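Local coordinates for protein rRNA adenine N-6-methyltransferase (Saccharopolyspora erythraea, PDB 6NVM) that dimethylates the N6 of a single adenine in 23S rRNA with S-adenosyl-L-methionine, conferring resistance to macrolide, lincosamide and streptogramin B antibiotics, at residues Ala89-Ile100 and His115-Phe125. Numbering follows the deposited sequence.
Sequences ADRARQVTSYEI and HPNIEVVNADF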
loop_
_atom_site.group_PDB
_atom_site.type_symbol
_atom_site.label_atom_id
_atom_site.label_comp_id
_atom_site.label_asym_id
_atom_site.label_seq_id
_atom_site.Cartn_x
_atom_site.Cartn_y
_atom_site.Cartn_z
ATOM N N ALA A 89 -19.717 -3.969 -4.738
ATOM C CA ALA A 89 -21.017 -3.463 -4.307
ATOM C C ALA A 89 -21.872 -4.536 -3.642
ATOM O O ALA A 89 -22.746 -4.201 -2.837
ATOM C CB ALA A 89 -21.769 -2.867 -5.493
ATOM N N ASP A 90 -21.628 -5.814 -3.948
ATOM C CA ASP A 90 -22.324 -6.905 -3.277
ATOM C C ASP A 90 -21.946 -7.031 -1.806
ATOM O O ASP A 90 -22.708 -7.618 -1.028
ATOM C CB ASP A 90 -22.012 -8.238 -3.958
ATOM C CG ASP A 90 -22.769 -8.436 -5.255
ATOM O OD1 ASP A 90 -23.751 -7.707 -5.496
ATOM O OD2 ASP A 90 -22.381 -9.346 -6.022
ATOM N N ARG A 91 -20.780 -6.524 -1.414
ATOM C CA ARG A 91 -20.238 -6.753 -0.084
ATOM C C ARG A 91 -20.156 -5.498 0.772
ATOM O O ARG A 91 -20.229 -5.602 1.998
ATOM C CB ARG A 91 -18.832 -7.363 -0.197
ATOM C CG ARG A 91 -18.788 -8.715 -0.917
ATOM C CD ARG A 91 -17.368 -9.065 -1.363
ATOM N NE ARG A 91 -17.243 -10.458 -1.797
ATOM C CZ ARG A 91 -17.608 -10.918 -2.992
ATOM N NH1 ARG A 91 -18.141 -10.107 -3.897
ATOM N NH2 ARG A 91 -17.449 -12.204 -3.283
ATOM N N ALA A 92 -20.007 -4.325 0.162
ATOM C CA ALA A 92 -19.794 -3.074 0.875
ATOM C C ALA A 92 -21.086 -2.266 0.953
ATOM O O ALA A 92 -22.071 -2.539 0.266
ATOM C CB ALA A 92 -18.703 -2.248 0.183
ATOM N N ARG A 93 -21.065 -1.244 1.810
ATOM C CA ARG A 93 -22.222 -0.362 1.929
ATOM C C ARG A 93 -22.538 0.297 0.594
ATOM O O ARG A 93 -23.707 0.409 0.204
ATOM C CB ARG A 93 -21.963 0.704 2.994
ATOM C CG ARG A 93 -23.210 1.485 3.402
ATOM C CD ARG A 93 -22.875 2.567 4.417
ATOM N NE ARG A 93 -22.251 3.733 3.797
ATOM C CZ ARG A 93 -21.485 4.609 4.440
ATOM N NH1 ARG A 93 -21.224 4.456 5.729
ATOM N NH2 ARG A 93 -20.977 5.645 3.789
ATOM N N GLN A 94 -21.505 0.752 -0.106
ATOM C CA GLN A 94 -21.637 1.465 -1.368
ATOM C C GLN A 94 -20.256 1.554 -1.996
ATOM O O GLN A 94 -19.233 1.404 -1.317
ATOM C CB GLN A 94 -22.232 2.861 -1.169
ATOM C CG GLN A 94 -21.407 3.742 -0.254
ATOM C CD GLN A 94 -22.101 5.040 0.086
ATOM O OE1 GLN A 94 -22.502 5.263 1.229
ATOM N NE2 GLN A 94 -22.249 5.908 -0.907
ATOM N N VAL A 95 -20.239 1.788 -3.303
ATOM C CA VAL A 95 -19.003 1.959 -4.051
ATOM C C VAL A 95 -19.081 3.280 -4.798
ATOM O O VAL A 95 -20.071 3.555 -5.489
ATOM C CB VAL A 95 -18.751 0.804 -5.038
ATOM C CG1 VAL A 95 -17.422 1.009 -5.769
ATOM C CG2 VAL A 95 -18.781 -0.535 -4.320
ATOM N N THR A 96 -18.044 4.091 -4.654
ATOM C CA THR A 96 -17.870 5.303 -5.444
ATOM C C THR A 96 -16.703 5.033 -6.381
ATOM O O THR A 96 -15.559 4.900 -5.933
ATOM C CB THR A 96 -17.618 6.513 -4.550
ATOM O OG1 THR A 96 -18.673 6.614 -3.590
ATOM C CG2 THR A 96 -17.568 7.785 -5.374
ATOM N N SER A 97 -16.994 4.992 -7.678
ATOM C CA SER A 97 -16.059 4.540 -8.700
ATOM C C SER A 97 -15.661 5.724 -9.574
ATOM O O SER A 97 -16.524 6.366 -10.184
ATOM C CB SER A 97 -16.702 3.436 -9.542
ATOM O OG SER A 97 -15.810 2.938 -10.511
ATOM N N TYR A 98 -14.360 6.000 -9.648
ATOM C CA TYR A 98 -13.846 7.150 -10.372
ATOM C C TYR A 98 -13.428 6.769 -11.786
ATOM O O TYR A 98 -12.626 5.851 -11.982
ATOM C CB TYR A 98 -12.663 7.763 -9.618
ATOM C CG TYR A 98 -13.120 8.527 -8.404
ATOM C CD1 TYR A 98 -13.485 7.861 -7.238
ATOM C CD2 TYR A 98 -13.225 9.910 -8.430
ATOM C CE1 TYR A 98 -13.928 8.554 -6.134
ATOM C CE2 TYR A 98 -13.670 10.614 -7.324
ATOM C CZ TYR A 98 -14.016 9.929 -6.181
ATOM O OH TYR A 98 -14.456 10.612 -5.074
ATOM N N GLU A 99 -13.959 7.495 -12.767
ATOM C CA GLU A 99 -13.575 7.325 -14.163
ATOM C C GLU A 99 -13.295 8.701 -14.750
ATOM O O GLU A 99 -14.201 9.532 -14.847
ATOM C CB GLU A 99 -14.672 6.604 -14.948
ATOM C CG GLU A 99 -14.429 6.556 -16.445
ATOM C CD GLU A 99 -13.034 6.076 -16.777
ATOM O OE1 GLU A 99 -12.690 4.940 -16.385
ATOM O OE2 GLU A 99 -12.275 6.838 -17.411
ATOM N N ILE A 100 -12.039 8.941 -15.139
ATOM C CA ILE A 100 -11.648 10.283 -15.556
ATOM C C ILE A 100 -12.202 10.628 -16.936
ATOM O O ILE A 100 -12.431 11.808 -17.237
ATOM C CB ILE A 100 -10.112 10.414 -15.519
ATOM C CG1 ILE A 100 -9.700 11.883 -15.619
ATOM C CG2 ILE A 100 -9.478 9.600 -16.639
ATOM C CD1 ILE A 100 -8.212 12.125 -15.373
ATOM N N HIS A 115 -27.400 -1.396 -9.953
ATOM C CA HIS A 115 -26.881 -1.490 -8.591
ATOM C C HIS A 115 -27.088 -0.154 -7.888
ATOM O O HIS A 115 -26.286 0.774 -8.078
ATOM C CB HIS A 115 -25.397 -1.857 -8.596
ATOM C CG HIS A 115 -25.138 -3.279 -8.967
ATOM N ND1 HIS A 115 -25.177 -3.722 -10.270
ATOM C CD2 HIS A 115 -24.858 -4.362 -8.206
ATOM C CE1 HIS A 115 -24.928 -5.018 -10.296
ATOM N NE2 HIS A 115 -24.728 -5.430 -9.058
ATOM N N PRO A 116 -28.116 -0.008 -7.050
ATOM C CA PRO A 116 -28.395 1.314 -6.466
ATOM C C PRO A 116 -27.284 1.847 -5.577
ATOM O O PRO A 116 -27.240 3.064 -5.351
ATOM C CB PRO A 116 -29.688 1.084 -5.671
ATOM C CG PRO A 116 -29.721 -0.371 -5.396
ATOM C CD PRO A 116 -29.054 -1.035 -6.562
ATOM N N ASN A 117 -26.384 0.999 -5.068
ATOM C CA ASN A 117 -25.332 1.463 -4.172
ATOM C C ASN A 117 -24.014 1.711 -4.901
ATOM O O ASN A 117 -22.957 1.764 -4.254
ATOM C CB ASN A 117 -25.124 0.476 -3.018
ATOM C CG ASN A 117 -24.493 -0.832 -3.459
ATOM O OD1 ASN A 117 -24.605 -1.234 -4.614
ATOM N ND2 ASN A 117 -23.833 -1.510 -2.525
ATOM N N ILE A 118 -24.053 1.865 -6.225
ATOM C CA ILE A 118 -22.886 2.248 -7.015
ATOM C C ILE A 118 -23.098 3.660 -7.537
ATOM O O ILE A 118 -24.154 3.978 -8.099
ATOM C CB ILE A 118 -22.620 1.291 -8.190
ATOM C CG1 ILE A 118 -22.242 -0.103 -7.685
ATOM C CG2 ILE A 118 -21.503 1.873 -9.079
ATOM C CD1 ILE A 118 -21.965 -1.115 -8.798
ATOM N N GLU A 119 -22.078 4.491 -7.370
ATOM C CA GLU A 119 -22.035 5.827 -7.939
ATOM C C GLU A 119 -20.757 5.935 -8.752
ATOM O O GLU A 119 -19.699 5.488 -8.300
ATOM C CB GLU A 119 -22.077 6.880 -6.830
ATOM C CG GLU A 119 -21.955 8.312 -7.304
ATOM C CD GLU A 119 -21.925 9.292 -6.149
ATOM O OE1 GLU A 119 -21.757 8.850 -4.991
ATOM O OE2 GLU A 119 -22.069 10.505 -6.398
ATOM N N VAL A 120 -20.866 6.491 -9.955
ATOM C CA VAL A 120 -19.723 6.736 -10.830
ATOM C C VAL A 120 -19.444 8.231 -10.830
ATOM O O VAL A 120 -20.338 9.036 -11.123
ATOM C CB VAL A 120 -19.982 6.235 -12.261
ATOM C CG1 VAL A 120 -18.811 6.599 -13.176
ATOM C CG2 VAL A 120 -20.211 4.746 -12.258
ATOM N N VAL A 121 -18.210 8.596 -10.504
ATOM C CA VAL A 121 -17.766 9.985 -10.488
ATOM C C VAL A 121 -16.850 10.192 -11.684
ATOM O O VAL A 121 -15.881 9.447 -11.870
ATOM C CB VAL A 121 -17.046 10.340 -9.177
ATOM C CG1 VAL A 121 -16.583 11.818 -9.194
ATOM C CG2 VAL A 121 -17.949 10.053 -7.978
ATOM N N ASN A 122 -17.157 11.204 -12.490
ATOM C CA ASN A 122 -16.338 11.557 -13.647
ATOM C C ASN A 122 -15.286 12.552 -13.176
ATOM O O ASN A 122 -15.465 13.768 -13.260
ATOM C CB ASN A 122 -17.204 12.122 -14.765
ATOM C CG ASN A 122 -16.399 12.614 -15.952
ATOM O OD1 ASN A 122 -16.801 13.562 -16.624
ATOM N ND2 ASN A 122 -15.260 11.979 -16.217
ATOM N N ALA A 123 -14.172 12.029 -12.676
ATOM C CA ALA A 123 -13.128 12.877 -12.118
ATOM C C ALA A 123 -11.842 12.078 -12.000
ATOM O O ALA A 123 -11.847 10.846 -12.028
ATOM C CB ALA A 123 -13.520 13.428 -10.742
ATOM N N ASP A 124 -10.747 12.817 -11.848
ATOM C CA ASP A 124 -9.434 12.259 -11.555
ATOM C C ASP A 124 -9.359 11.872 -10.080
ATOM O O ASP A 124 -9.445 12.736 -9.198
ATOM C CB ASP A 124 -8.368 13.295 -11.906
ATOM C CG ASP A 124 -6.946 12.794 -11.721
ATOM O OD1 ASP A 124 -6.725 11.703 -11.156
ATOM O OD2 ASP A 124 -6.033 13.533 -12.145
ATOM N N PHE A 125 -9.184 10.576 -9.810
ATOM C CA PHE A 125 -9.143 10.112 -8.429
ATOM C C PHE A 125 -8.043 10.794 -7.630
ATOM O O PHE A 125 -8.175 10.964 -6.411
ATOM C CB PHE A 125 -8.937 8.599 -8.372
ATOM C CG PHE A 125 -8.828 8.074 -6.970
ATOM C CD1 PHE A 125 -9.960 7.906 -6.194
ATOM C CD2 PHE A 125 -7.595 7.804 -6.410
ATOM C CE1 PHE A 125 -9.868 7.452 -4.885
ATOM C CE2 PHE A 125 -7.498 7.338 -5.103
ATOM C CZ PHE A 125 -8.629 7.172 -4.344
HETATM O O HOH W 1 -25.117 -3.908 -5.188
HETATM O O HOH W 2 -24.730 -8.425 -7.793
#
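Val-95 N donates to Asn-117 O, the first of five backbone hydrogen bonds that join strands 94-98 and 118-121 in parallel. Glu-119 N donates to Val-95 O and Glu-119 O accepts from Ser-97 N. Val-121 N donates to Ser-97 O, and Val-121 O accepts from Glu-99 N.

Asparagine amides bond backbone carbonyls beyond both ends of the ladder. Asn-117 ND2 reaches Ala-89 O at 2.9 Å, in the carbonyl plane and on a lone pair. A weak bond from the same nitrogen goes to Arg-93 O. With CG between the backbone N and carbonyl carbon, chi1 70° turns the amide toward the end of helix 83-89 and the loop that follows it. Water 1 donates to Asn-117 OD1 at 2.8 Å. Asn-122 ND2 binds Glu-99 O at 3.0 Å, and Ile-100 O weakly.

Apolar contacts centre on the Tyr-98 ring. Val-121 CB lies over one face, 4.1 Å from the ring centroid, in a CH-pi contact. Phe-125 turns its edge to the opposite face, a T-shaped pair with planes at 76°. Val-121 CG2 also presses on Thr-96 CG2 at 3.5 Å, a tight fit. Near the other end, Ala-89 CB meets Ile-118 CG1 at 3.6 Å.

Glu-99 and Asp-124 follow the two strands and are predicted to bind S-adenosyl-L-methionine, as expected at the strand ends of a Rossmann-like methyltransferase. Strands 94-98 and 118-121 form a beta-alpha-beta unit with helix 102-111 between them. Strand 118-121 is the outer strand of the sheet, and strand 73-77 flanks strand 94-98 on its other side. Helix 83-89 packs on Val-95 and Ile-118, and Phe-125 meets Trp-152 and Phe-137.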